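Local coordinates for Amuc_1102 (Akkermansia muciniphila, PDB 7DSZ), which is of unconfirmed function but adopts an immunoglobulin-like fold related to archaeal type IV pilus proteins, consistent with a role in or around a pilus, at residues Leu26-Arg31 / Gly131-Tyr136; Val82-Pro85 / Arg89-Leu92. All coordinates share one frame; numbering follows the deposited sequence.

Contact 1: Leu26-Arg31 / Gly131-Tyr136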
ATOM      1  N   LEU C  26     -21.245   6.079  14.826  1.00 19.14           N
ATOM      2  CA  LEU C  26     -20.282   5.017  14.526  1.00 18.46           C
ATOM      3  C   LEU C  26     -20.807   3.689  15.060  1.00 21.73           C
ATOM      4  O   LEU C  26     -21.093   3.565  16.257  1.00 22.90           O
ATOM      5  CB  LEU C  26     -18.923   5.330  15.157  1.00 18.97           C
ATOM      6  CG  LEU C  26     -17.777   4.443  14.673  1.00 19.50           C
ATOM      7  CD1 LEU C  26     -17.428   4.703  13.194  1.00 19.58           C
ATOM      8  CD2 LEU C  26     -16.560   4.658  15.543  1.00 17.58           C
ATOM      9  N   SER C  27     -20.931   2.699  14.177  1.00 17.67           N
ATOM     10  CA  SER C  27     -21.365   1.353  14.529  1.00 18.78           C
ATOM     11  C   SER C  27     -20.244   0.364  14.257  1.00 21.24           C
ATOM     12  O   SER C  27     -19.512   0.503  13.281  1.00 21.31           O
ATOM     13  CB  SER C  27     -22.589   0.924  13.724  1.00 22.88           C
ATOM     14  OG  SER C  27     -23.728   1.667  14.111  1.00 25.38           O
ATOM     15  N   LEU C  28     -20.150  -0.667  15.093  1.00 20.43           N
ATOM     16  CA  LEU C  28     -19.194  -1.753  14.876  1.00 18.97           C
ATOM     17  C   LEU C  28     -19.893  -2.936  14.224  1.00 19.84           C
ATOM     18  O   LEU C  28     -20.903  -3.431  14.741  1.00 23.38           O
ATOM     19  CB  LEU C  28     -18.560  -2.197  16.194  1.00 20.03           C
ATOM     20  CG  LEU C  28     -17.797  -3.529  16.136  1.00 21.09           C
ATOM     21  CD1 LEU C  28     -16.559  -3.374  15.259  1.00 20.65           C
ATOM     22  CD2 LEU C  28     -17.408  -3.962  17.536  1.00 24.25           C
ATOM     23  N   TYR C  29     -19.360  -3.377  13.092  1.00 17.50           N
ATOM     24  CA  TYR C  29     -19.769  -4.610  12.434  1.00 16.22           C
ATOM     25  C   TYR C  29     -18.593  -5.569  12.416  1.00 20.69           C
ATOM     26  O   TYR C  29     -17.513  -5.210  11.936  1.00 19.40           O
ATOM     27  CB  TYR C  29     -20.192  -4.375  10.994  1.00 17.88           C
ATOM     28  CG  TYR C  29     -21.398  -3.493  10.796  1.00 16.40           C
ATOM     29  CD1 TYR C  29     -22.666  -4.050  10.716  1.00 21.19           C
ATOM     30  CD2 TYR C  29     -21.262  -2.121  10.654  1.00 18.19           C
ATOM     31  CE1 TYR C  29     -23.781  -3.259  10.505  1.00 19.20           C
ATOM     32  CE2 TYR C  29     -22.388  -1.308  10.435  1.00 19.05           C
ATOM     33  CZ  TYR C  29     -23.632  -1.898  10.363  1.00 21.67           C
ATOM     34  OH  TYR C  29     -24.737  -1.133  10.133  1.00 22.98           O
ATOM     35  N   MET C  30     -18.797  -6.787  12.914  1.00 20.31           N
ATOM     36  CA  MET C  30     -17.803  -7.835  12.739  1.00 19.53           C
ATOM     37  C   MET C  30     -18.078  -8.524  11.410  1.00 20.26           C
ATOM     38  O   MET C  30     -19.194  -8.994  11.167  1.00 25.68           O
ATOM     39  CB  MET C  30     -17.830  -8.836  13.903  1.00 22.12           C
ATOM     40  CG  MET C  30     -17.574  -8.199  15.261  1.00 23.83           C
ATOM     41  SD  MET C  30     -15.966  -7.371  15.369  1.00 25.10           S
ATOM     42  CE  MET C  30     -14.860  -8.643  14.804  1.00 22.87           C
ATOM     43  N   ARG C  31     -17.069  -8.584  10.542  1.00 17.61           N
ATOM     44  CA  ARG C  31     -17.291  -9.041   9.176  1.00 19.56           C
ATOM     45  C   ARG C  31     -16.126  -9.909   8.746  1.00 24.24           C
ATOM     46  O   ARG C  31     -14.971  -9.564   8.995  1.00 22.41           O
ATOM     47  CB  ARG C  31     -17.420  -7.871   8.185  1.00 23.33           C
ATOM     48  CG  ARG C  31     -18.586  -6.908   8.456  1.00 26.38           C
ATOM     49  CD  ARG C  31     -18.559  -5.778   7.436  1.00 27.98           C
ATOM     50  NE  ARG C  31     -18.384  -6.358   6.123  1.00 34.98           N
ATOM     51  CZ  ARG C  31     -17.652  -5.854   5.145  1.00 30.01           C
ATOM     52  NH1 ARG C  31     -16.986  -4.711   5.277  1.00 25.43           N
ATOM     53  NH2 ARG C  31     -17.599  -6.521   4.011  1.00 31.69           N
ATOM     54  N   GLY C 131     -18.380  -9.629  24.201  1.00 47.99           N
ATOM     55  CA  GLY C 131     -18.710  -8.553  25.111  1.00 49.42           C
ATOM     56  C   GLY C 131     -18.761  -7.195  24.430  1.00 48.99           C
ATOM     57  O   GLY C 131     -18.652  -7.056  23.206  1.00 43.37           O
ATOM     58  N   LYS C 132     -18.963  -6.173  25.263  1.00 46.87           N
ATOM     59  CA  LYS C 132     -18.862  -4.783  24.825  1.00 43.66           C
ATOM     60  C   LYS C 132     -17.417  -4.327  25.001  1.00 40.96           C
ATOM     61  O   LYS C 132     -17.069  -3.565  25.907  1.00 41.40           O
ATOM     62  CB  LYS C 132     -19.827  -3.895  25.601  1.00 53.14           C
ATOM     63  CG  LYS C 132     -21.277  -4.074  25.207  1.00 59.49           C
ATOM     64  CD  LYS C 132     -21.504  -3.731  23.743  1.00 60.81           C
ATOM     65  CE  LYS C 132     -22.593  -4.610  23.160  1.00 61.49           C
ATOM     66  NZ  LYS C 132     -23.693  -4.828  24.141  1.00 58.82           N
ATOM     67  N   TRP C 133     -16.562  -4.830  24.111  1.00 32.55           N
ATOM     68  CA  TRP C 133     -15.145  -4.546  24.256  1.00 26.34           C
ATOM     69  C   TRP C 133     -14.773  -3.144  23.803  1.00 22.19           C
ATOM     70  O   TRP C 133     -13.691  -2.666  24.148  1.00 25.46           O
ATOM     71  CB  TRP C 133     -14.318  -5.593  23.507  1.00 30.71           C
ATOM     72  CG  TRP C 133     -14.628  -5.772  22.040  1.00 26.21           C
ATOM     73  CD1 TRP C 133     -15.553  -6.619  21.486  1.00 28.69           C
ATOM     74  CD2 TRP C 133     -13.956  -5.140  20.939  1.00 21.81           C
ATOM     75  NE1 TRP C 133     -15.508  -6.537  20.109  1.00 28.14           N
ATOM     76  CE2 TRP C 133     -14.536  -5.636  19.750  1.00 27.97           C
ATOM     77  CE3 TRP C 133     -12.922  -4.202  20.847  1.00 23.58           C
ATOM     78  CZ2 TRP C 133     -14.114  -5.220  18.478  1.00 22.81           C
ATOM     79  CZ3 TRP C 133     -12.506  -3.789  19.593  1.00 21.63           C
ATOM     80  CH2 TRP C 133     -13.113  -4.286  18.423  1.00 21.30           C
ATOM     81  N   VAL C 134     -15.640  -2.464  23.061  1.00 25.42           N
ATOM     82  CA  VAL C 134     -15.419  -1.066  22.705  1.00 23.64           C
ATOM     83  C   VAL C 134     -16.008  -0.204  23.817  1.00 24.05           C
ATOM     84  O   VAL C 134     -17.229  -0.128  23.970  1.00 28.51           O
ATOM     85  CB  VAL C 134     -16.052  -0.724  21.351  1.00 24.15           C
ATOM     86  CG1 VAL C 134     -15.750   0.726  20.994  1.00 26.91           C
ATOM     87  CG2 VAL C 134     -15.556  -1.677  20.265  1.00 24.53           C
ATOM     88  N   LYS C 135     -15.149   0.473  24.575  1.00 24.52           N
ATOM     89  CA  LYS C 135     -15.607   1.245  25.726  1.00 27.67           C
ATOM     90  C   LYS C 135     -16.052   2.651  25.344  1.00 31.44           C
ATOM     91  O   LYS C 135     -17.114   3.104  25.779  1.00 28.97           O
ATOM     92  CB  LYS C 135     -14.500   1.304  26.784  1.00 28.59           C
ATOM     93  CG  LYS C 135     -14.173  -0.065  27.370  1.00 35.53           C
ATOM     94  CD  LYS C 135     -15.451  -0.848  27.670  1.00 34.00           C
ATOM     95  CE  LYS C 135     -15.125  -2.198  28.294  1.00 37.71           C
ATOM     96  NZ  LYS C 135     -16.330  -3.048  28.475  1.00 43.39           N
ATOM     97  N   TYR C 136     -15.255   3.349  24.538  1.00 24.51           N
ATOM     98  CA  TYR C 136     -15.603   4.680  24.057  1.00 23.03           C
ATOM     99  C   TYR C 136     -15.324   4.786  22.564  1.00 26.25           C
ATOM    100  O   TYR C 136     -14.419   4.126  22.041  1.00 23.79           O
ATOM    101  CB  TYR C 136     -14.804   5.749  24.762  1.00 23.17           C
ATOM    102  CG  TYR C 136     -14.949   5.722  26.266  1.00 32.09           C
ATOM    103  CD1 TYR C 136     -16.154   6.039  26.861  1.00 36.49           C
ATOM    104  CD2 TYR C 136     -13.883   5.373  27.081  1.00 39.07           C
ATOM    105  CE1 TYR C 136     -16.304   6.025  28.233  1.00 42.47           C
ATOM    106  CE2 TYR C 136     -14.019   5.358  28.468  1.00 41.87           C
ATOM    107  CZ  TYR C 136     -15.236   5.685  29.029  1.00 38.72           C
ATOM    108  OH  TYR C 136     -15.398   5.674  30.392  1.00 43.07           O
TER
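L28 and W133 carry the meeting of 26-31 with 131-136, between the two sheets of this immunoglobulin-like fold, a worked example of side-chain packing without a hydrogen bond across the segments. The methyl CD2 of L28 comes obliquely to within 3.6 Å of CZ2 of W133, on the benzo half of the indole, and the two side chains cross at about a right angle. L28 gets there with CG anti to its own backbone N (chi1 166°), and the same methyl meets CG2 of V134 at 4.0 Å. In W133, in the loop ahead of strand 134-143, CG sits between the backbone N and the carbonyl carbon (chi1 56°), a crowded position that swings the indole toward strand 18-32. V134 lays CG2 over one face of that indole, 3.6 Å above the plane and offset toward the rim. M30 adds its sulfur at the ring edge, where SD stands 4.2 Å from CZ2 of W133. V120, I123 and T124 of helix 117-124 and V82 of strand 70-83 also pack on W133, which is buried. NZ of K135 donates to O of K132, bracing the inverse gamma turn centred on K132 against K135, which with Y136 forms a classic beta bulge opposite A81. L26 O with Q137 NE2 is a nearby polar link; between the segments themselves, cohesion rests on dispersion and buried apolar surface around one indole.

Contact 2: Val82-Pro85 / Arg89-Leu92; sequences VVNP and RQYL
V82 and L92 form the apolar centre at the loop end of the hairpin 70-83/91-104, their side chains on the same face of the sheet with CG2 of V82 4.1 Å from CB of L92. They are an antiparallel hydrogen-bonded pair: L92 N donates to V82 O at 2.7 Å, and V82 N returns a bond to L92 O. The two methyls of L92 run on to the next residues, CD2 to the amide of N84 and CD1 to CD of P85. One step along, V83 and Y91 are a non-hydrogen-bonded pair whose side chains diverge, yet CG2 of V83 comes within 3.6 Å of CE1 of Y91, oblique to the ring. The backbone ladder continues with N84 N bonded to Q90 O at 3.0 Å. At the polar edge, with CG of N84 anti to the backbone N (chi1 -171°), its amide lies alongside that of Q90, the planes 28° apart, and ND2 donates to OE1 of Q90 at 2.8 Å. That acceptor lies in the amide plane of N84. ND2 also donates to O of T12 of the second subunit, while OD1 accepts from N of D86, an Asx turn that opens the hairpin loop. Three bonds to this buried amide would fix its rotation; the one to T12 O, with P85 on S68 of the second subunit, ties the hairpin loop to that subunit.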
ATOM      1  N   VAL C  82     -10.460   0.933  24.313  1.00 23.53           N
ATOM      2  CA  VAL C  82     -10.668  -0.435  24.764  1.00 23.89           C
ATOM      3  C   VAL C  82      -9.856  -0.636  26.040  1.00 21.36           C
ATOM      4  O   VAL C  82      -8.914   0.105  26.329  1.00 26.33           O
ATOM      5  CB  VAL C  82     -10.262  -1.486  23.694  1.00 24.02           C
ATOM      6  CG1 VAL C  82     -11.005  -1.235  22.384  1.00 23.52           C
ATOM      7  CG2 VAL C  82      -8.749  -1.452  23.451  1.00 22.64           C
ATOM      8  N   VAL C  83     -10.232  -1.663  26.803  1.00 30.93           N
ATOM      9  CA  VAL C  83      -9.448  -2.039  27.976  1.00 28.57           C
ATOM     10  C   VAL C  83      -8.154  -2.697  27.521  1.00 27.38           C
ATOM     11  O   VAL C  83      -8.171  -3.605  26.680  1.00 28.35           O
ATOM     12  CB  VAL C  83     -10.251  -2.984  28.880  1.00 34.55           C
ATOM     13  CG1 VAL C  83      -9.380  -3.467  30.041  1.00 32.58           C
ATOM     14  CG2 VAL C  83     -11.521  -2.300  29.390  1.00 34.28           C
ATOM     15  N   ASN C  84      -7.023  -2.236  28.073  1.00 29.26           N
ATOM     16  CA  ASN C  84      -5.728  -2.858  27.812  1.00 33.55           C
ATOM     17  C   ASN C  84      -5.785  -4.301  28.296  1.00 37.12           C
ATOM     18  O   ASN C  84      -5.896  -4.544  29.505  1.00 35.22           O
ATOM     19  CB  ASN C  84      -4.592  -2.102  28.507  1.00 31.30           C
ATOM     20  CG  ASN C  84      -3.220  -2.599  28.084  1.00 30.65           C
ATOM     21  OD1 ASN C  84      -3.090  -3.686  27.533  1.00 29.38           O
ATOM     22  ND2 ASN C  84      -2.190  -1.801  28.339  1.00 29.96           N
ATOM     23  N   PRO C  85      -5.725  -5.283  27.391  1.00 31.98           N
ATOM     24  CA  PRO C  85      -5.812  -6.680  27.835  1.00 27.29           C
ATOM     25  C   PRO C  85      -4.594  -7.137  28.608  1.00 29.86           C
ATOM     26  O   PRO C  85      -4.659  -8.187  29.257  1.00 36.31           O
ATOM     27  CB  PRO C  85      -5.969  -7.460  26.523  1.00 27.18           C
ATOM     28  CG  PRO C  85      -5.292  -6.590  25.493  1.00 24.41           C
ATOM     29  CD  PRO C  85      -5.549  -5.168  25.927  1.00 25.72           C
ATOM     30  N   ARG C  89      -6.003  -2.380  34.380  1.00 50.49           N
ATOM     31  CA  ARG C  89      -6.253  -1.151  35.114  1.00 52.80           C
ATOM     32  C   ARG C  89      -6.378   0.067  34.200  1.00 57.28           C
ATOM     33  O   ARG C  89      -6.806   1.128  34.667  1.00 49.44           O
ATOM     34  CB  ARG C  89      -5.136  -0.940  36.142  1.00 64.98           C
ATOM     35  CG  ARG C  89      -5.602  -0.368  37.479  1.00 66.32           C
ATOM     36  CD  ARG C  89      -4.820  -0.940  38.674  1.00 73.26           C
ATOM     37  NE  ARG C  89      -3.652  -1.729  38.278  1.00 79.72           N
ATOM     38  CZ  ARG C  89      -2.712  -2.156  39.121  1.00 81.54           C
ATOM     39  NH1 ARG C  89      -2.792  -1.864  40.412  1.00 75.73           N
ATOM     40  NH2 ARG C  89      -1.685  -2.869  38.671  1.00 77.15           N
ATOM     41  N   GLN C  90      -6.039  -0.050  32.914  1.00 48.87           N
ATOM     42  CA  GLN C  90      -6.008   1.113  32.041  1.00 43.69           C
ATOM     43  C   GLN C  90      -6.736   0.844  30.728  1.00 38.82           C
ATOM     44  O   GLN C  90      -7.008  -0.302  30.350  1.00 33.14           O
ATOM     45  CB  GLN C  90      -4.570   1.562  31.751  1.00 43.71           C
ATOM     46  CG  GLN C  90      -3.777   0.609  30.893  1.00 42.88           C
ATOM     47  CD  GLN C  90      -2.367   1.102  30.623  1.00 52.18           C
ATOM     48  OE1 GLN C  90      -1.716   0.658  29.676  1.00 46.35           O
ATOM     49  NE2 GLN C  90      -1.889   2.019  31.456  1.00 47.01           N
ATOM     50  N   TYR C  91      -7.053   1.939  30.043  1.00 38.16           N
ATOM     51  CA  TYR C  91      -7.646   1.909  28.716  1.00 33.25           C
ATOM     52  C   TYR C  91      -6.592   2.252  27.676  1.00 30.71           C
ATOM     53  O   TYR C  91      -5.678   3.044  27.929  1.00 33.84           O
ATOM     54  CB  TYR C  91      -8.811   2.904  28.594  1.00 33.43           C
ATOM     55  CG  TYR C  91     -10.023   2.571  29.430  1.00 35.97           C
ATOM     56  CD1 TYR C  91     -10.893   1.569  29.046  1.00 33.11           C
ATOM     57  CD2 TYR C  91     -10.308   3.277  30.595  1.00 45.25           C
ATOM     58  CE1 TYR C  91     -12.006   1.262  29.799  1.00 42.50           C
ATOM     59  CE2 TYR C  91     -11.429   2.980  31.353  1.00 43.05           C
ATOM     60  CZ  TYR C  91     -12.272   1.968  30.949  1.00 46.60           C
ATOM     61  OH  TYR C  91     -13.386   1.650  31.689  1.00 52.81           O
ATOM     62  N   LEU C  92      -6.741   1.660  26.490  1.00 29.16           N
ATOM     63  CA  LEU C  92      -5.950   2.025  25.324  1.00 25.33           C
ATOM     64  C   LEU C  92      -6.780   2.946  24.438  1.00 22.06           C
ATOM     65  O   LEU C  92      -7.939   2.652  24.165  1.00 26.90           O
ATOM     66  CB  LEU C  92      -5.532   0.781  24.535  1.00 24.77           C
ATOM     67  CG  LEU C  92      -4.620  -0.166  25.316  1.00 27.99           C
ATOM     68  CD1 LEU C  92      -4.292  -1.397  24.487  1.00 29.45           C
ATOM     69  CD2 LEU C  92      -3.350   0.572  25.750  1.00 27.88           C
TER

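How the contacts relate
Both contacts involve the mixed sheet, in which strands 70-83 and 134-143 are neighbours, but they do different work. Contact 1 joins that sheet to the separate three-stranded sheet through side chains; contact 2 closes a hairpin within a single sheet, mainly through backbone and amide bonds. The centre of contact 1 lies about 12 Å from the centre of the chain, that of contact 2 about 20 Å, although each is only partly buried. Their centres are about 15 Å apart, and they touch directly: K135 CG packs 3.5 Å from Y91 CE1. In sequence, contact 2 is nested inside the long loop that contact 1 closes. Only contact 2 reaches another subunit.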